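Local coordinates for putative adhesin (Bacteroides thetaiotaomicron, PDB 4QDG), which probably serves as an outer-membrane lipoprotein of the FimB/Mfa2 family, taking part in pilus assembly or anchoring, and carries bound magnesium ions, at residues L71-Y76 with L133-L138; L257-D262 with I296-W301; I174-I179 with S224-R229. All coordinates share one frame; numbering follows the deposited sequence.

Contact 1 (L71-Y76 with L133-L138); sequences LKQGNY and LATADL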
ATOM      1  N   LEU A  71     -15.371 -18.930  21.713  1.00 34.62           N
ATOM      2  CA  LEU A  71     -15.384 -19.939  20.661  1.00 33.85           C
ATOM      3  C   LEU A  71     -15.417 -21.343  21.219  1.00 40.98           C
ATOM      4  O   LEU A  71     -14.841 -21.612  22.280  1.00 43.12           O
ATOM      5  CB  LEU A  71     -14.136 -19.791  19.747  1.00 32.01           C
ATOM      6  CG  LEU A  71     -14.046 -18.546  18.853  1.00 34.71           C
ATOM      7  CD1 LEU A  71     -12.681 -18.406  18.261  1.00 32.54           C
ATOM      8  CD2 LEU A  71     -15.129 -18.544  17.777  1.00 34.52           C
ATOM      9  N   LYS A  72     -16.064 -22.246  20.481  1.00 37.69           N
ATOM     10  CA  LYS A  72     -16.093 -23.676  20.771  1.00 38.90           C
ATOM     11  C   LYS A  72     -14.642 -24.194  20.661  1.00 41.72           C
ATOM     12  O   LYS A  72     -13.953 -23.801  19.710  1.00 39.15           O
ATOM     13  CB  LYS A  72     -17.032 -24.379  19.771  1.00 42.40           C
ATOM     14  CG  LYS A  72     -17.118 -25.900  19.926  1.00 63.07           C
ATOM     15  CD  LYS A  72     -17.772 -26.566  18.706  1.00 70.92           C
ATOM     16  CE  LYS A  72     -16.815 -26.849  17.560  1.00 66.86           C
ATOM     17  NZ  LYS A  72     -17.553 -27.098  16.284  1.00 62.15           N
ATOM     18  N   GLN A  73     -14.181 -25.023  21.642  1.00 39.81           N
ATOM     19  CA  GLN A  73     -12.822 -25.580  21.673  0.50 39.23           C
ATOM     20  C   GLN A  73     -12.387 -26.019  20.267  1.00 43.45           C
ATOM     21  O   GLN A  73     -13.128 -26.713  19.582  1.00 43.92           O
ATOM     22  CB  GLN A  73     -12.735 -26.755  22.675  0.50 40.84           C
ATOM     23  CG  GLN A  73     -11.308 -27.160  23.072  0.50 51.19           C
ATOM     24  CD  GLN A  73     -11.233 -28.261  24.114  0.50 76.44           C
ATOM     25  OE1 GLN A  73     -12.113 -28.431  24.973  0.50 72.67           O
ATOM     26  NE2 GLN A  73     -10.135 -29.000  24.099  0.50 73.48           N
ATOM     27  N   GLY A  74     -11.205 -25.582  19.852  1.00 41.43           N
ATOM     28  CA  GLY A  74     -10.668 -25.930  18.539  1.00 41.03           C
ATOM     29  C   GLY A  74      -9.516 -25.085  18.047  1.00 42.96           C
ATOM     30  O   GLY A  74      -9.093 -24.130  18.712  1.00 42.43           O
ATOM     31  N   ASN A  75      -9.008 -25.446  16.860  1.00 38.27           N
ATOM     32  CA  ASN A  75      -7.915 -24.738  16.207  1.00 36.38           C
ATOM     33  C   ASN A  75      -8.540 -23.888  15.105  1.00 38.19           C
ATOM     34  O   ASN A  75      -9.267 -24.429  14.269  1.00 38.55           O
ATOM     35  CB  ASN A  75      -6.871 -25.750  15.693  1.00 36.59           C
ATOM     36  CG  ASN A  75      -5.614 -25.147  15.114  1.00 52.47           C
ATOM     37  OD1 ASN A  75      -5.033 -24.193  15.636  1.00 41.53           O
ATOM     38  ND2 ASN A  75      -5.126 -25.745  14.044  1.00 43.12           N
ATOM     39  N   TYR A  76      -8.345 -22.554  15.156  1.00 33.37           N
ATOM     40  CA  TYR A  76      -8.958 -21.615  14.196  1.00 32.02           C
ATOM     41  C   TYR A  76      -7.938 -20.838  13.392  1.00 33.39           C
ATOM     42  O   TYR A  76      -6.810 -20.691  13.839  1.00 32.70           O
ATOM     43  CB  TYR A  76      -9.873 -20.608  14.917  1.00 32.24           C
ATOM     44  CG  TYR A  76     -11.093 -21.237  15.539  1.00 32.93           C
ATOM     45  CD1 TYR A  76     -11.037 -21.808  16.811  1.00 33.97           C
ATOM     46  CD2 TYR A  76     -12.314 -21.245  14.870  1.00 34.10           C
ATOM     47  CE1 TYR A  76     -12.152 -22.409  17.383  1.00 33.63           C
ATOM     48  CE2 TYR A  76     -13.451 -21.813  15.451  1.00 35.49           C
ATOM     49  CZ  TYR A  76     -13.366 -22.385  16.715  1.00 39.87           C
ATOM     50  OH  TYR A  76     -14.473 -22.948  17.312  1.00 39.04           O
ATOM     51  N   LEU A 133      -4.608 -20.157  15.404  1.00 26.17           N
ATOM     52  CA  LEU A 133      -4.480 -20.204  16.857  1.00 27.17           C
ATOM     53  C   LEU A 133      -5.535 -21.118  17.464  1.00 31.44           C
ATOM     54  O   LEU A 133      -6.714 -21.063  17.085  1.00 30.84           O
ATOM     55  CB  LEU A 133      -4.559 -18.750  17.435  1.00 26.88           C
ATOM     56  CG  LEU A 133      -4.643 -18.533  18.956  1.00 31.91           C
ATOM     57  CD1 LEU A 133      -3.325 -18.932  19.677  1.00 31.34           C
ATOM     58  CD2 LEU A 133      -4.957 -17.076  19.259  1.00 32.26           C
ATOM     59  N   ALA A 134      -5.082 -21.995  18.384  1.00 28.04           N
ATOM     60  CA  ALA A 134      -5.965 -22.890  19.113  1.00 28.98           C
ATOM     61  C   ALA A 134      -6.542 -22.129  20.314  1.00 36.12           C
ATOM     62  O   ALA A 134      -5.872 -21.262  20.887  1.00 34.98           O
ATOM     63  CB  ALA A 134      -5.222 -24.141  19.570  1.00 29.59           C
ATOM     64  N   THR A 135      -7.789 -22.422  20.651  1.00 34.05           N
ATOM     65  CA  THR A 135      -8.481 -21.798  21.776  1.00 34.97           C
ATOM     66  C   THR A 135      -7.964 -22.347  23.094  1.00 39.16           C
ATOM     67  O   THR A 135      -7.378 -23.432  23.131  1.00 40.27           O
ATOM     68  CB  THR A 135      -9.990 -22.054  21.688  1.00 42.78           C
ATOM     69  OG1 THR A 135     -10.219 -23.470  21.735  1.00 42.83           O
ATOM     70  CG2 THR A 135     -10.623 -21.426  20.462  1.00 37.85           C
ATOM     71  N   ALA A 136      -8.214 -21.614  24.177  1.00 33.35           N
ATOM     72  CA  ALA A 136      -7.858 -22.044  25.511  1.00 32.09           C
ATOM     73  C   ALA A 136      -8.921 -21.613  26.507  1.00 36.50           C
ATOM     74  O   ALA A 136      -9.747 -20.744  26.200  1.00 36.01           O
ATOM     75  CB  ALA A 136      -6.501 -21.475  25.905  1.00 31.73           C
ATOM     76  N   ASP A 137      -8.922 -22.250  27.690  1.00 33.20           N
ATOM     77  CA  ASP A 137      -9.751 -21.838  28.807  1.00 32.97           C
ATOM     78  C   ASP A 137      -9.254 -20.468  29.240  1.00 37.10           C
ATOM     79  O   ASP A 137      -8.040 -20.273  29.346  1.00 35.33           O
ATOM     80  CB  ASP A 137      -9.650 -22.840  29.954  1.00 34.55           C
ATOM     81  CG  ASP A 137     -10.466 -24.102  29.757  1.00 42.64           C
ATOM     82  OD1 ASP A 137     -11.441 -24.064  28.966  1.00 41.74           O
ATOM     83  OD2 ASP A 137     -10.152 -25.119  30.414  1.00 47.28           O
ATOM     84  N   LEU A 138     -10.178 -19.498  29.393  1.00 33.65           N
ATOM     85  CA  LEU A 138      -9.879 -18.115  29.767  1.00 32.72           C
ATOM     86  C   LEU A 138      -9.052 -17.383  28.688  1.00 35.00           C
ATOM     87  O   LEU A 138      -8.252 -16.477  29.005  1.00 33.89           O
ATOM     88  CB  LEU A 138      -9.189 -18.034  31.135  1.00 32.82           C
ATOM     89  CG  LEU A 138      -9.864 -17.141  32.158  1.00 36.98           C
ATOM     90  CD1 LEU A 138     -11.352 -17.462  32.312  1.00 35.84           C
ATOM     91  CD2 LEU A 138      -9.133 -17.216  33.473  1.00 38.44           C
TER
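T135 meets G74 and the ring of Y76 with different branches of its side chain. The first torsion sets OG1 between the backbone N and the carbonyl carbon (chi1 61°), where it accepts the amide of G74, with N to OG1 at 3.0 Å. The methyl CG2 lies anti to the carbonyl carbon and is directed to the tyrosine, meeting Y76 CE1 at 3.6 Å from an oblique direction. The same methyl also touches L71 CB, at 3.9 Å. L71 in turn places CD1 over the centre of the Y76 ring, 4.0 Å above its plane, so leucine and threonine both pack against the aromatic group. The far end of the ring is held as well: Y76 OH donates to K72 O at 2.6 Å, with the carbonyl oxygen at the ring edge, in plane. This bond ties the tyrosine back onto the turn that precedes its own strand and limits how the ring can shift.

Backbone pairing fixes the register beneath these side chains. Y76 and L133 form an antiparallel hydrogen-bonded pair, exchanging bonds in both directions, and N75 and A134 form the adjoining non-hydrogen-bonded pair. One step further, T135 N donates to G74 O at 2.9 Å with an N-H...O angle of 166°. G74 is therefore gripped at its N by the threonine side chain and at its O by the threonine backbone.

T135 OG1 is also bonded to H13, and N75 ND2 to E45. The pairing joins the start of strand 75-82 to strand 127-137 near the surface, while L71, L133 and T135 all rest on V15 of strand 15-20.

Contact 2 (L257-D262 with I296-W301); sequences LMLKSD and IKINDW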
ATOM      1  N   LEU A 257      13.974  -0.724  -6.389  1.00 27.28           N
ATOM      2  CA  LEU A 257      14.868  -1.745  -5.874  1.00 26.31           C
ATOM      3  C   LEU A 257      16.332  -1.291  -6.037  1.00 29.57           C
ATOM      4  O   LEU A 257      17.178  -1.865  -5.370  1.00 29.82           O
ATOM      5  CB  LEU A 257      14.601  -3.120  -6.545  1.00 25.53           C
ATOM      6  CG  LEU A 257      13.262  -3.826  -6.202  1.00 27.41           C
ATOM      7  CD1 LEU A 257      13.082  -5.103  -7.035  1.00 25.85           C
ATOM      8  CD2 LEU A 257      13.127  -4.130  -4.703  1.00 26.99           C
HETATM    9  N   MSE A 258      16.625  -0.229  -6.846  1.00 26.32           N
HETATM   10  CA  MSE A 258      18.002   0.310  -6.918  1.00 28.26           C
HETATM   11  C   MSE A 258      18.314   1.038  -5.591  1.00 31.84           C
HETATM   12  O   MSE A 258      19.474   1.104  -5.201  1.00 32.08           O
HETATM   13  CB  MSE A 258      18.253   1.247  -8.117  1.00 30.03           C
HETATM   14  CG  MSE A 258      18.150   0.591  -9.467  1.00 37.17           C
HETATM   15 SE   MSE A 258      17.958   1.985 -10.878  0.75 46.28          SE
HETATM   16  CE  MSE A 258      17.564   0.728 -12.458  1.00 42.80           C
ATOM     17  N   LEU A 259      17.268   1.532  -4.877  1.00 26.49           N
ATOM     18  CA  LEU A 259      17.465   2.127  -3.566  1.00 26.76           C
ATOM     19  C   LEU A 259      17.753   0.995  -2.550  1.00 33.72           C
ATOM     20  O   LEU A 259      18.637   1.137  -1.711  1.00 34.63           O
ATOM     21  CB  LEU A 259      16.245   2.969  -3.130  1.00 26.02           C
ATOM     22  CG  LEU A 259      16.316   3.551  -1.700  1.00 29.74           C
ATOM     23  CD1 LEU A 259      17.358   4.654  -1.634  1.00 29.80           C
ATOM     24  CD2 LEU A 259      14.976   4.111  -1.270  1.00 29.94           C
ATOM     25  N   LYS A 260      17.012  -0.125  -2.639  1.00 30.51           N
ATOM     26  CA  LYS A 260      17.221  -1.262  -1.754  1.00 30.49           C
ATOM     27  C   LYS A 260      18.636  -1.826  -1.907  1.00 34.31           C
ATOM     28  O   LYS A 260      19.311  -2.026  -0.907  1.00 33.79           O
ATOM     29  CB  LYS A 260      16.195  -2.352  -2.010  1.00 31.69           C
ATOM     30  CG  LYS A 260      16.114  -3.383  -0.877  1.00 37.62           C
ATOM     31  CD  LYS A 260      15.850  -4.787  -1.402  1.00 40.07           C
ATOM     32  CE  LYS A 260      17.121  -5.462  -1.888  1.00 42.88           C
ATOM     33  NZ  LYS A 260      16.834  -6.825  -2.400  1.00 62.11           N
ATOM     34  N   SER A 261      19.107  -2.006  -3.146  1.00 32.27           N
ATOM     35  CA  SER A 261      20.437  -2.550  -3.436  1.00 32.80           C
ATOM     36  C   SER A 261      21.547  -1.691  -2.834  1.00 39.03           C
ATOM     37  O   SER A 261      22.562  -2.227  -2.410  1.00 40.80           O
ATOM     38  CB  SER A 261      20.628  -2.693  -4.940  1.00 34.42           C
ATOM     39  OG  SER A 261      19.668  -3.630  -5.416  1.00 45.26           O
ATOM     40  N   ASP A 262      21.326  -0.375  -2.759  1.00 36.14           N
ATOM     41  CA  ASP A 262      22.239   0.602  -2.185  1.00 37.48           C
ATOM     42  C   ASP A 262      22.213   0.628  -0.655  1.00 39.79           C
ATOM     43  O   ASP A 262      23.259   0.538  -0.028  1.00 40.38           O
ATOM     44  CB  ASP A 262      21.873   2.002  -2.688  1.00 40.37           C
ATOM     45  CG  ASP A 262      22.663   2.511  -3.863  1.00 67.81           C
ATOM     46  OD1 ASP A 262      22.762   1.775  -4.878  1.00 72.61           O
ATOM     47  OD2 ASP A 262      23.088   3.697  -3.824  1.00 79.13           O
ATOM     48  N   ILE A 296      19.132   9.866 -10.251  1.00 30.12           N
ATOM     49  CA  ILE A 296      17.824  10.259  -9.723  1.00 29.78           C
ATOM     50  C   ILE A 296      17.897  10.214  -8.184  1.00 33.83           C
ATOM     51  O   ILE A 296      18.894   9.758  -7.610  1.00 34.68           O
ATOM     52  CB  ILE A 296      16.631   9.409 -10.282  1.00 32.24           C
ATOM     53  CG1 ILE A 296      16.771   7.907  -9.948  1.00 33.60           C
ATOM     54  CG2 ILE A 296      16.392   9.669 -11.795  1.00 31.36           C
ATOM     55  CD1 ILE A 296      15.452   7.103 -10.010  1.00 40.96           C
ATOM     56  N   LYS A 297      16.869  10.705  -7.528  1.00 29.20           N
ATOM     57  CA  LYS A 297      16.757  10.614  -6.093  1.00 27.94           C
ATOM     58  C   LYS A 297      15.596   9.733  -5.765  1.00 29.65           C
ATOM     59  O   LYS A 297      14.523   9.925  -6.325  1.00 28.30           O
ATOM     60  CB  LYS A 297      16.609  11.987  -5.431  1.00 30.56           C
ATOM     61  CG  LYS A 297      17.918  12.524  -4.905  1.00 38.54           C
ATOM     62  CD  LYS A 297      17.743  13.885  -4.296  1.00 41.07           C
ATOM     63  CE  LYS A 297      18.623  14.062  -3.096  1.00 40.03           C
ATOM     64  NZ  LYS A 297      19.000  15.483  -2.905  1.00 49.04           N
ATOM     65  N   ILE A 298      15.820   8.714  -4.908  1.00 25.86           N
ATOM     66  CA  ILE A 298      14.739   7.860  -4.417  1.00 24.16           C
ATOM     67  C   ILE A 298      14.745   8.016  -2.916  1.00 27.72           C
ATOM     68  O   ILE A 298      15.785   7.803  -2.303  1.00 28.39           O
ATOM     69  CB  ILE A 298      14.795   6.389  -4.871  1.00 25.72           C
ATOM     70  CG1 ILE A 298      14.992   6.293  -6.390  1.00 27.04           C
ATOM     71  CG2 ILE A 298      13.527   5.658  -4.403  1.00 22.28           C
ATOM     72  CD1 ILE A 298      15.084   4.902  -6.941  1.00 34.75           C
ATOM     73  N   ASN A 299      13.607   8.430  -2.326  1.00 24.07           N
ATOM     74  CA  ASN A 299      13.446   8.640  -0.883  1.00 24.38           C
ATOM     75  C   ASN A 299      14.611   9.450  -0.297  1.00 30.66           C
ATOM     76  O   ASN A 299      15.156   9.110   0.749  1.00 30.76           O
ATOM     77  CB  ASN A 299      13.240   7.299  -0.144  1.00 23.59           C
ATOM     78  CG  ASN A 299      11.972   6.595  -0.577  1.00 35.95           C
ATOM     79  OD1 ASN A 299      11.177   7.131  -1.328  1.00 33.40           O
ATOM     80  ND2 ASN A 299      11.768   5.376  -0.161  1.00 31.78           N
ATOM     81  N   ASP A 300      14.966  10.545  -0.989  1.00 32.59           N
ATOM     82  CA  ASP A 300      16.019  11.519  -0.648  1.00 35.26           C
ATOM     83  C   ASP A 300      17.433  10.914  -0.782  1.00 38.38           C
ATOM     84  O   ASP A 300      18.395  11.525  -0.350  1.00 40.34           O
ATOM     85  CB  ASP A 300      15.788  12.113   0.763  1.00 39.68           C
ATOM     86  CG  ASP A 300      16.414  13.491   0.989  1.00 67.09           C
ATOM     87  OD1 ASP A 300      16.276  14.371   0.090  1.00 70.55           O
ATOM     88  OD2 ASP A 300      17.012  13.702   2.076  1.00 76.81           O
ATOM     89  N   TRP A 301      17.573   9.755  -1.420  1.00 34.03           N
ATOM     90  CA  TRP A 301      18.893   9.155  -1.585  1.00 35.73           C
ATOM     91  C   TRP A 301      19.261   9.152  -3.088  1.00 34.94           C
ATOM     92  O   TRP A 301      18.458   8.726  -3.907  1.00 32.35           O
ATOM     93  CB  TRP A 301      18.920   7.755  -0.949  1.00 36.01           C
ATOM     94  CG  TRP A 301      20.185   7.003  -1.190  1.00 39.88           C
ATOM     95  CD1 TRP A 301      20.423   6.077  -2.168  1.00 43.34           C
ATOM     96  CD2 TRP A 301      21.421   7.183  -0.493  1.00 41.73           C
ATOM     97  NE1 TRP A 301      21.735   5.661  -2.113  1.00 45.01           N
ATOM     98  CE2 TRP A 301      22.370   6.321  -1.092  1.00 47.33           C
ATOM     99  CE3 TRP A 301      21.807   7.958   0.616  1.00 44.18           C
ATOM    100  CZ2 TRP A 301      23.693   6.231  -0.631  1.00 48.65           C
ATOM    101  CZ3 TRP A 301      23.119   7.879   1.066  1.00 47.73           C
ATOM    102  CH2 TRP A 301      24.042   7.010   0.460  1.00 49.01           C
TER
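W301 NE1 donates to D262 OD2 at 2.9 Å, an almost straight bond with an N-H...O angle of 176°. The acceptor lies in the plane of the indole, at its edge, and is met on the anti side of the carboxylate. The carboxylate is turned 74° from the ring plane, and OD2 alone takes the single N-H of the indole. The bond spans from the helix to the second strand of a hairpin, at the exposed margin of the contact.

Behind it, the apolar packing centres on L259. Its CG is anti to the backbone N (chi1 175°), beyond which the two methyls fork over the hairpin. CD1 comes obliquely against the indole, 3.4 Å from W301 CD1, and also lies close to the CB of that tryptophan and to I298 O. CD2 takes the other direction: it meets I298 CG2 at 3.8 Å, where the two side chains slide past each other in opposite senses, and N299 ND2 at 3.6 Å, where they cross at about a right angle. L259 is buried here, and F272 of helix 269-275 adds to its surroundings. The asparagine is itself fixed through OD1, which accepts from S280 N on the neighbouring strand 278-285.

The hairpin reverses through a type I' turn from I298 to W301, with N299 and D300 both at positive phi. I298 N to W301 O and W301 N to I298 O are each 2.8 Å. Such a turn is characteristic of the tight two-residue beta-hairpin, and here helix 252-263 packs against it, with the side chain of N299 about 4 Å from that of the magnesium ligand E276.

Contact 3 (I174-I179 with S224-R229); sequences ITDDNI and SRLMVR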
ATOM      1  N   ILE A 174       0.892   5.703 -13.708  1.00 28.23           N
ATOM      2  CA  ILE A 174       1.424   4.438 -13.247  1.00 26.70           C
ATOM      3  C   ILE A 174       0.497   3.391 -13.813  1.00 29.61           C
ATOM      4  O   ILE A 174      -0.698   3.440 -13.558  1.00 28.69           O
ATOM      5  CB  ILE A 174       1.677   4.283 -11.725  1.00 28.30           C
ATOM      6  CG1 ILE A 174       2.828   5.192 -11.282  1.00 27.74           C
ATOM      7  CG2 ILE A 174       1.997   2.816 -11.380  1.00 28.40           C
ATOM      8  CD1 ILE A 174       3.011   5.359  -9.739  1.00 31.25           C
ATOM      9  N   THR A 175       1.024   2.521 -14.685  1.00 27.27           N
ATOM     10  CA  THR A 175       0.261   1.390 -15.182  1.00 26.29           C
ATOM     11  C   THR A 175       0.712   0.164 -14.382  1.00 30.29           C
ATOM     12  O   THR A 175       1.913  -0.044 -14.141  1.00 27.72           O
ATOM     13  CB  THR A 175       0.388   1.193 -16.691  1.00 31.30           C
ATOM     14  OG1 THR A 175       1.773   1.176 -17.060  1.00 31.51           O
ATOM     15  CG2 THR A 175      -0.431   2.207 -17.493  1.00 21.51           C
ATOM     16  N   ASP A 176      -0.262  -0.638 -13.958  1.00 28.09           N
ATOM     17  CA  ASP A 176      -0.012  -1.851 -13.178  1.00 26.45           C
ATOM     18  C   ASP A 176      -1.206  -2.747 -13.271  1.00 28.30           C
ATOM     19  O   ASP A 176      -2.247  -2.324 -13.747  1.00 30.14           O
ATOM     20  CB  ASP A 176       0.282  -1.495 -11.691  1.00 26.81           C
ATOM     21  CG  ASP A 176       1.102  -2.514 -10.921  1.00 27.40           C
ATOM     22  OD1 ASP A 176       1.204  -3.692 -11.388  1.00 26.65           O
ATOM     23  OD2 ASP A 176       1.713  -2.127  -9.902  1.00 34.48           O
ATOM     24  N   ASP A 177      -1.060  -3.990 -12.814  1.00 24.07           N
ATOM     25  CA  ASP A 177      -2.142  -4.959 -12.734  1.00 24.70           C
ATOM     26  C   ASP A 177      -2.107  -5.464 -11.291  1.00 29.67           C
ATOM     27  O   ASP A 177      -1.584  -6.538 -11.010  1.00 29.09           O
ATOM     28  CB  ASP A 177      -1.984  -6.068 -13.811  1.00 25.92           C
ATOM     29  CG  ASP A 177      -3.164  -7.024 -13.916  1.00 33.78           C
ATOM     30  OD1 ASP A 177      -3.929  -7.150 -12.920  1.00 33.14           O
ATOM     31  OD2 ASP A 177      -3.313  -7.670 -14.985  1.00 43.47           O
ATOM     32  N   ASN A 178      -2.604  -4.640 -10.358  1.00 28.89           N
ATOM     33  CA  ASN A 178      -2.484  -4.958  -8.933  1.00 29.00           C
ATOM     34  C   ASN A 178      -3.720  -4.599  -8.090  1.00 31.37           C
ATOM     35  O   ASN A 178      -3.556  -4.338  -6.910  1.00 29.73           O
ATOM     36  CB  ASN A 178      -1.247  -4.192  -8.370  1.00 26.51           C
ATOM     37  CG  ASN A 178      -1.341  -2.686  -8.430  1.00 30.14           C
ATOM     38  OD1 ASN A 178      -2.125  -2.134  -9.191  1.00 26.31           O
ATOM     39  ND2 ASN A 178      -0.530  -1.974  -7.619  1.00 21.47           N
ATOM     40  N   ILE A 179      -4.934  -4.586  -8.659  1.00 30.47           N
ATOM     41  CA  ILE A 179      -6.110  -4.157  -7.898  1.00 30.26           C
ATOM     42  C   ILE A 179      -6.970  -5.339  -7.390  1.00 34.98           C
ATOM     43  O   ILE A 179      -7.973  -5.093  -6.709  1.00 34.91           O
ATOM     44  CB  ILE A 179      -6.975  -3.121  -8.656  1.00 33.17           C
ATOM     45  CG1 ILE A 179      -7.704  -3.727  -9.867  1.00 35.30           C
ATOM     46  CG2 ILE A 179      -6.170  -1.869  -8.991  1.00 32.40           C
ATOM     47  CD1 ILE A 179      -9.040  -3.071 -10.139  1.00 36.46           C
ATOM     48  N   SER A 224      -2.144   0.460  -5.352  1.00 26.24           N
ATOM     49  CA  SER A 224      -2.309  -0.766  -4.589  1.00 25.02           C
ATOM     50  C   SER A 224      -0.887  -1.402  -4.409  1.00 28.39           C
ATOM     51  O   SER A 224       0.127  -0.709  -4.566  1.00 25.94           O
ATOM     52  CB  SER A 224      -3.309  -1.683  -5.296  1.00 27.96           C
ATOM     53  OG  SER A 224      -3.541  -2.896  -4.610  1.00 32.51           O
ATOM     54  N   ARG A 225      -0.814  -2.693  -4.068  1.00 25.16           N
ATOM     55  CA  ARG A 225       0.439  -3.373  -3.726  1.00 23.66           C
ATOM     56  C   ARG A 225       1.481  -3.436  -4.868  1.00 27.63           C
ATOM     57  O   ARG A 225       1.180  -3.783  -6.022  1.00 28.24           O
ATOM     58  CB  ARG A 225       0.153  -4.782  -3.189  1.00 21.10           C
ATOM     59  CG  ARG A 225       1.292  -5.371  -2.401  1.00 26.38           C
ATOM     60  CD  ARG A 225       1.010  -6.767  -1.927  1.00 31.62           C
ATOM     61  NE  ARG A 225       2.154  -7.329  -1.197  1.00 27.57           N
ATOM     62  CZ  ARG A 225       2.227  -8.591  -0.786  1.00 38.54           C
ATOM     63  NH1 ARG A 225       1.245  -9.444  -1.057  1.00 29.97           N
ATOM     64  NH2 ARG A 225       3.295  -9.019  -0.128  1.00 25.84           N
ATOM     65  N   LEU A 226       2.718  -3.096  -4.503  1.00 23.33           N
ATOM     66  CA  LEU A 226       3.897  -3.172  -5.364  1.00 22.06           C
ATOM     67  C   LEU A 226       4.564  -4.533  -5.136  1.00 28.64           C
ATOM     68  O   LEU A 226       4.975  -4.839  -4.011  1.00 29.54           O
ATOM     69  CB  LEU A 226       4.863  -2.036  -5.055  1.00 21.23           C
ATOM     70  CG  LEU A 226       4.364  -0.617  -5.359  1.00 25.95           C
ATOM     71  CD1 LEU A 226       5.382   0.435  -4.830  1.00 24.89           C
ATOM     72  CD2 LEU A 226       4.062  -0.463  -6.874  1.00 27.00           C
HETATM   73  N   MSE A 227       4.569  -5.397  -6.164  1.00 25.17           N
HETATM   74  CA  MSE A 227       5.142  -6.735  -6.083  1.00 23.97           C
HETATM   75  C   MSE A 227       6.057  -7.063  -7.241  1.00 31.21           C
HETATM   76  O   MSE A 227       5.745  -6.742  -8.379  1.00 31.49           O
HETATM   77  CB  MSE A 227       4.038  -7.821  -6.064  1.00 25.49           C
HETATM   78  CG  MSE A 227       3.145  -7.770  -4.847  1.00 31.32           C
HETATM   79 SE   MSE A 227       2.155  -9.423  -4.568  0.75 38.05          SE
HETATM   80  CE  MSE A 227       3.613 -10.584  -3.723  1.00 33.72           C
ATOM     81  N   VAL A 228       7.136  -7.799  -6.962  1.00 30.15           N
ATOM     82  CA  VAL A 228       7.983  -8.388  -8.004  1.00 30.77           C
ATOM     83  C   VAL A 228       7.261  -9.680  -8.440  1.00 33.91           C
ATOM     84  O   VAL A 228       7.023 -10.554  -7.606  1.00 33.42           O
ATOM     85  CB  VAL A 228       9.427  -8.691  -7.508  1.00 34.84           C
ATOM     86  CG1 VAL A 228      10.206  -9.472  -8.564  1.00 35.30           C
ATOM     87  CG2 VAL A 228      10.171  -7.420  -7.127  1.00 33.98           C
ATOM     88  N   ARG A 229       6.880  -9.789  -9.697  1.00 30.81           N
ATOM     89  CA  ARG A 229       6.260 -11.013 -10.236  1.00 31.37           C
ATOM     90  C   ARG A 229       6.611 -11.122 -11.701  1.00 35.43           C
ATOM     91  O   ARG A 229       6.945 -10.112 -12.312  1.00 35.97           O
ATOM     92  CB  ARG A 229       4.742 -11.085 -10.006  1.00 28.71           C
ATOM     93  CG  ARG A 229       3.975  -9.969 -10.683  1.00 32.56           C
ATOM     94  CD  ARG A 229       2.905  -9.489  -9.748  1.00 31.43           C
ATOM     95  NE  ARG A 229       1.980  -8.546 -10.384  1.00 25.29           N
ATOM     96  CZ  ARG A 229       2.087  -7.224 -10.318  1.00 29.32           C
ATOM     97  NH1 ARG A 229       3.127  -6.664  -9.720  1.00 21.50           N
ATOM     98  NH2 ARG A 229       1.158  -6.452 -10.851  1.00 17.13           N
TER
HETATM   99  O   HOH W   1       2.638  -4.167  -8.391  1.00 27.06           O
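Strand 170-176 ends at D176, and the loop that follows brings the CA of N178 to 6.0 Å from the CA of S224. The touching parts run 119° apart, and residues 177-179 and 224-229 have no regular strand structure. The setting is a beta-rich protein of the transthyretin clan: residues 224-229 belong to the loop leaving strand 213-223, and side-chain hydrogen bonds to main-chain oxygens join this loop to residues 176-178.

N178 and S224 meet at one end of the contact. S224 OG donates to N178 O at 2.7 Å. The asparagine CG sits between its backbone N and carbonyl carbon (chi1 63°), and ND2 donates to R225 O at 3.0 Å. The acceptor lies in the amide plane, although the donor stands well above the plane of the R225 carbonyl. N178 OD1 is taken by Y195 OH, which also binds S224 N.

At the other end the R229 chain is bent at chi2, and its NH2 meets D176 and D177. A salt bridge links NH2 to D176 OD1 at 2.8 Å on the syn side of the carboxylate, the two flat groups being nearly coplanar at 29°. D177 N approaches the same OD1 on its anti side, so two donors grip that oxygen, both from one face. NH2 makes a further, weak bond to D177 O, while NH1 donates to M227 O. This web would probably favour a charged D176, and W231 adds a cation-pi contact to the arginine.

One water bridges the two segments: it donates to D176 OD2 at 2.7 Å and to R225 O at 2.8 Å, and accepts from M227 N and, at 2.9 Å, from R229 NH1.

Contacts 2 and 3 are neighbours, with centres 19 Å apart, and they touch directly where L257 CD1 packs on V228 CG2 at 3.7 Å. Both lie near the magnesium site of N151, L273 and E276: in contact 3 the side chain of L226 is about 5 Å from the ion, and in contact 2 that of N299 is about 9 Å from it. Contact 1 stands apart, its centre about 46 Å from that of contact 2 and 37 Å from that of contact 3, on the opposite side of the chain's centre from contact 2 and away from both metal sites. Along the chain the three follow in the order 1, 3, 2 without interleaving.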